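Local coordinates for probable FAD-dependent oxidoreductase PA4991 (Pseudomonas aeruginosa PAO1, PDB 5EZ7), which binds one FAD per subunit and probably works as an FAD-dependent oxidoreductase of the DAO family, although its physiological substrate is unknown, at residues 161-164 with 165-169; 383-386 with 387-390. All blocks are in the same frame, centred on the assembly; numbering follows the deposited sequence.

Contact 1 of 2, residues 161-164 with 165-169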
loop_
_atom_site.group_PDB
_atom_site.type_symbol
_atom_site.label_atom_id
_atom_site.label_comp_id
_atom_site.label_asym_id
_atom_site.label_seq_id
_atom_site.Cartn_x
_atom_site.Cartn_y
_atom_site.Cartn_z
ATOM N N ILE A 161 7.331 -2.186 -5.259
ATOM C CA ILE A 161 8.048 -2.602 -4.058
ATOM C C ILE A 161 9.441 -3.031 -4.320
ATOM O O ILE A 161 10.309 -2.695 -3.525
ATOM C CB ILE A 161 7.262 -3.731 -3.358
ATOM C CG1 ILE A 161 6.156 -3.066 -2.575
ATOM C CG2 ILE A 161 8.100 -4.555 -2.401
ATOM C CD1 ILE A 161 4.944 -3.890 -2.635
ATOM N N ARG A 162 9.628 -3.773 -5.414
ATOM C CA ARG A 162 10.966 -4.172 -5.897
ATOM C C ARG A 162 11.867 -2.927 -6.097
ATOM O O ARG A 162 12.969 -2.877 -5.614
ATOM C CB ARG A 162 10.881 -5.021 -7.196
ATOM C CG ARG A 162 12.197 -5.023 -8.008
ATOM C CD ARG A 162 12.059 -5.190 -9.510
ATOM N NE ARG A 162 11.273 -4.145 -10.170
ATOM C CZ ARG A 162 11.726 -2.970 -10.627
ATOM N NH1 ARG A 162 13.026 -2.606 -10.500
ATOM N NH2 ARG A 162 10.847 -2.138 -11.210
ATOM N N ARG A 163 11.360 -1.923 -6.796
ATOM C CA ARG A 163 12.091 -0.662 -7.021
ATOM C C ARG A 163 12.392 0.135 -5.751
ATOM O O ARG A 163 13.497 0.633 -5.562
ATOM C CB ARG A 163 11.308 0.230 -7.986
ATOM C CG ARG A 163 12.035 1.499 -8.442
ATOM C CD ARG A 163 13.474 1.248 -8.898
ATOM N NE ARG A 163 14.121 2.504 -9.254
ATOM C CZ ARG A 163 15.434 2.676 -9.469
ATOM N NH1 ARG A 163 16.298 1.662 -9.352
ATOM N NH2 ARG A 163 15.892 3.884 -9.803
ATOM N N LEU A 164 11.416 0.241 -4.861
ATOM C CA LEU A 164 11.661 0.908 -3.593
ATOM C C LEU A 164 12.670 0.151 -2.758
ATOM O O LEU A 164 13.409 0.771 -2.001
ATOM C CB LEU A 164 10.393 1.117 -2.798
ATOM C CG LEU A 164 9.347 2.029 -3.421
ATOM C CD1 LEU A 164 8.035 1.902 -2.685
ATOM C CD2 LEU A 164 9.743 3.483 -3.380
ATOM N N ALA A 165 12.727 -1.168 -2.901
ATOM C CA ALA A 165 13.741 -1.943 -2.217
ATOM C C ALA A 165 15.095 -1.718 -2.831
ATOM O O ALA A 165 16.060 -1.667 -2.111
ATOM C CB ALA A 165 13.396 -3.413 -2.235
ATOM N N GLU A 166 15.186 -1.587 -4.154
ATOM C CA GLU A 166 16.440 -1.171 -4.796
ATOM C C GLU A 166 16.919 0.185 -4.270
ATOM O O GLU A 166 18.091 0.356 -3.904
ATOM C CB GLU A 166 16.287 -1.105 -6.327
ATOM C CG GLU A 166 16.480 -2.458 -7.024
ATOM C CD GLU A 166 15.910 -2.563 -8.444
ATOM O OE1 GLU A 166 15.383 -1.555 -9.001
ATOM O OE2 GLU A 166 15.978 -3.694 -9.007
ATOM N N LEU A 167 16.002 1.151 -4.223
ATOM C CA LEU A 167 16.314 2.511 -3.693
ATOM C C LEU A 167 16.734 2.536 -2.228
ATOM O O LEU A 167 17.344 3.495 -1.790
ATOM C CB LEU A 167 15.120 3.457 -3.890
ATOM C CG LEU A 167 14.838 3.800 -5.353
ATOM C CD1 LEU A 167 13.550 4.583 -5.464
ATOM C CD2 LEU A 167 15.979 4.570 -5.977
ATOM N N ALA A 168 16.374 1.481 -1.482
ATOM C CA ALA A 168 16.785 1.304 -0.100
ATOM C C ALA A 168 18.236 1.016 0.009
ATOM O O ALA A 168 18.807 1.263 1.059
ATOM C CB ALA A 168 16.029 0.167 0.555
ATOM N N GLY A 169 18.816 0.422 -1.030
ATOM C CA GLY A 169 20.234 0.012 -0.995
ATOM C C GLY A 169 20.522 -0.954 0.163
ATOM O O GLY A 169 19.806 -1.949 0.356
#

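Contact 2 of 2, residues 383-386 with 387-390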
loop_
_atom_site.group_PDB
_atom_site.type_symbol
_atom_site.label_atom_id
_atom_site.label_comp_id
_atom_site.label_asym_id
_atom_site.label_seq_id
_atom_site.Cartn_x
_atom_site.Cartn_y
_atom_site.Cartn_z
ATOM N N ALA A 383 7.471 -10.035 -0.822
ATOM C CA ALA A 383 6.213 -10.768 -0.805
ATOM C C ALA A 383 5.750 -11.074 -2.232
ATOM O O ALA A 383 5.957 -10.277 -3.145
ATOM C CB ALA A 383 5.140 -9.967 -0.098
ATOM N N GLU A 384 5.109 -12.222 -2.394
ATOM C CA GLU A 384 4.387 -12.529 -3.618
ATOM C C GLU A 384 2.945 -12.030 -3.517
ATOM O O GLU A 384 2.367 -12.025 -2.460
ATOM C CB GLU A 384 4.343 -14.030 -3.864
ATOM C CG GLU A 384 5.714 -14.692 -4.020
ATOM C CD GLU A 384 5.624 -16.102 -4.616
ATOM O OE1 GLU A 384 5.197 -16.243 -5.797
ATOM O OE2 GLU A 384 6.022 -17.058 -3.902
ATOM N N PRO A 385 2.358 -11.605 -4.637
ATOM C CA PRO A 385 0.931 -11.299 -4.617
ATOM C C PRO A 385 0.075 -12.549 -4.377
ATOM O O PRO A 385 0.467 -13.614 -4.758
ATOM C CB PRO A 385 0.698 -10.750 -6.011
ATOM C CG PRO A 385 1.746 -11.398 -6.859
ATOM C CD PRO A 385 2.937 -11.478 -5.985
ATOM N N ALA A 386 -1.064 -12.406 -3.723
ATOM C CA ALA A 386 -1.994 -13.553 -3.413
ATOM C C ALA A 386 -2.463 -14.379 -4.657
ATOM O O ALA A 386 -2.586 -15.596 -4.607
ATOM C CB ALA A 386 -3.194 -13.030 -2.647
ATOM N N TRP A 387 -2.652 -13.710 -5.780
ATOM C CA TRP A 387 -2.965 -14.380 -7.048
ATOM C C TRP A 387 -1.911 -15.395 -7.538
ATOM O O TRP A 387 -2.269 -16.333 -8.285
ATOM C CB TRP A 387 -3.326 -13.405 -8.186
ATOM C CG TRP A 387 -2.695 -12.088 -8.209
ATOM C CD1 TRP A 387 -1.664 -11.696 -8.968
ATOM C CD2 TRP A 387 -3.121 -10.939 -7.487
ATOM N NE1 TRP A 387 -1.380 -10.376 -8.729
ATOM C CE2 TRP A 387 -2.281 -9.890 -7.834
ATOM C CE3 TRP A 387 -4.138 -10.705 -6.567
ATOM C CZ2 TRP A 387 -2.393 -8.633 -7.274
ATOM C CZ3 TRP A 387 -4.257 -9.453 -6.027
ATOM C CH2 TRP A 387 -3.397 -8.439 -6.373
ATOM N N GLU A 388 -0.644 -15.242 -7.145
ATOM C CA GLU A 388 0.327 -16.298 -7.419
ATOM C C GLU A 388 0.270 -17.398 -6.370
ATOM O O GLU A 388 0.409 -18.560 -6.703
ATOM C CB GLU A 388 1.743 -15.749 -7.644
ATOM C CG GLU A 388 1.856 -14.861 -8.898
ATOM C CD GLU A 388 1.670 -15.596 -10.246
ATOM O OE1 GLU A 388 1.457 -14.885 -11.272
ATOM O OE2 GLU A 388 1.745 -16.862 -10.323
ATOM N N VAL A 389 -0.022 -17.067 -5.126
ATOM C CA VAL A 389 -0.058 -18.085 -4.057
ATOM C C VAL A 389 -1.389 -18.861 -4.018
ATOM O O VAL A 389 -1.409 -20.061 -3.748
ATOM C CB VAL A 389 0.234 -17.438 -2.671
ATOM C CG1 VAL A 389 0.311 -18.504 -1.573
ATOM C CG2 VAL A 389 1.531 -16.613 -2.710
ATOM N N ALA A 390 -2.495 -18.178 -4.302
ATOM C CA ALA A 390 -3.843 -18.784 -4.155
ATOM C C ALA A 390 -4.171 -19.799 -5.265
ATOM O O ALA A 390 -4.918 -20.728 -5.057
ATOM C CB ALA A 390 -4.925 -17.705 -4.066
#

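Contact 1 of 2, residues 161-164 with 165-169
Glu166 meets two arginines of the preceding turn with its carboxylate. Arg162 and Arg163 both reach OE1 of Glu166, and the three residues form a salt-bridge network. Arg162 NH1 lies 3.0 Å from Glu166 OE1. It also gives a weak hydrogen bond of 3.5 Å to Glu166 OE2. The guanidinium of Arg162 and the carboxylate are turned 66° apart, so they do not lie flat against each other. Arg163 comes in almost at a right angle to the glutamate. Its NH1 makes a weak, long but fairly straight hydrogen bond of 3.4 Å to Glu166 OE1, part of the salt bridge. That oxygen sits at the edge of the guanidinium, in its plane. Leu167 lies over one face of the same guanidinium, with CD2 3.9 Å from Arg163 NH2. A bend at chi2 (48°) carries the Arg163 guanidinium forward along the helix, toward Glu166 and Leu167.

The pattern is that of i to i+3 and i to i+4 pairs on one alpha-helix, 157-168, close to its C-terminal end. Backbone bonds hold the turn: Leu167 N to Arg163 O is 2.9 Å, and Glu166 N to Arg162 O is 3.0 Å.

Further out, Asp159 pairs with Arg162 NE, and the carbonyl of Asp90 accepts a bond from Arg163 NE. Each arginine is thus held by a second partner as well as Glu166. Leu164 is buried against Ile17 and Leu20 of helix 17-28. Ile161 packs on Val47; its side chain lies about 7 Å from the bound FAD.

Contact 2 of 2, residues 383-386 with 387-390
Ala390 N gives a backbone hydrogen bond to Ala386 O at 2.6 Å, nearly along the C=O axis. This is an i to i+4 bond of the short helix 386-389. Pro385 sits at the N-cap, and its O accepts Glu388 N at 3.1 Å. That donor stands well above the carbonyl plane, about 50° out of it, as the chain turns into the helix.

The Pro385 ring also meets Trp387. Pro385 CB lies over one face of the indole, 3.7 Å from the centroid of the five-membered ring and 22° off its normal. This is a CH-pi contact. The nearest indole atom is NE1 of Trp387, 3.4 Å from Pro385 CB. The chi1 of Trp387, 32°, lies off the staggered positions and brings a face of the indole against Pro385 CB. Pro385 also lies side by side with Glu388, CG to CG at 4.0 Å.

Glu384 and Glu388 keep their charged oxygens apart, Glu384 OE1 to Glu388 OE2 being 5.7 Å. Arg263 forms a salt bridge with each of them, which probably offsets their mutual repulsion. Val389 CG2 touches Glu384 CB.

The helix rests on strand 224-236, where Ala386, Trp387 and Ala390 touch Met233. Trp387 also meets His260 of strand 255-261 and stacks edge-to-face with Tyr270 of strand 267-272.

In the fold
Both contacts are local, partly buried helix ends: contact 1 near the C-terminal end of helix 157-168, contact 2 at the start of helix 386-389. They share no element. Their centres are 19 Å apart and their nearest atoms about 6 Å, without touching. Contact 1 packs on helix 17-28, which begins within a probable Rossmann-type glycine motif at the FAD. Contact 2 lies on the eight-stranded mixed sheet. In contact 1 opposite charges pair within the helix itself; in contact 2 two acidic residues share an arginine from elsewhere, and a proline lies against a buried tryptophan ring. Val47 touches Ile161 of the first and Pro385 of the second.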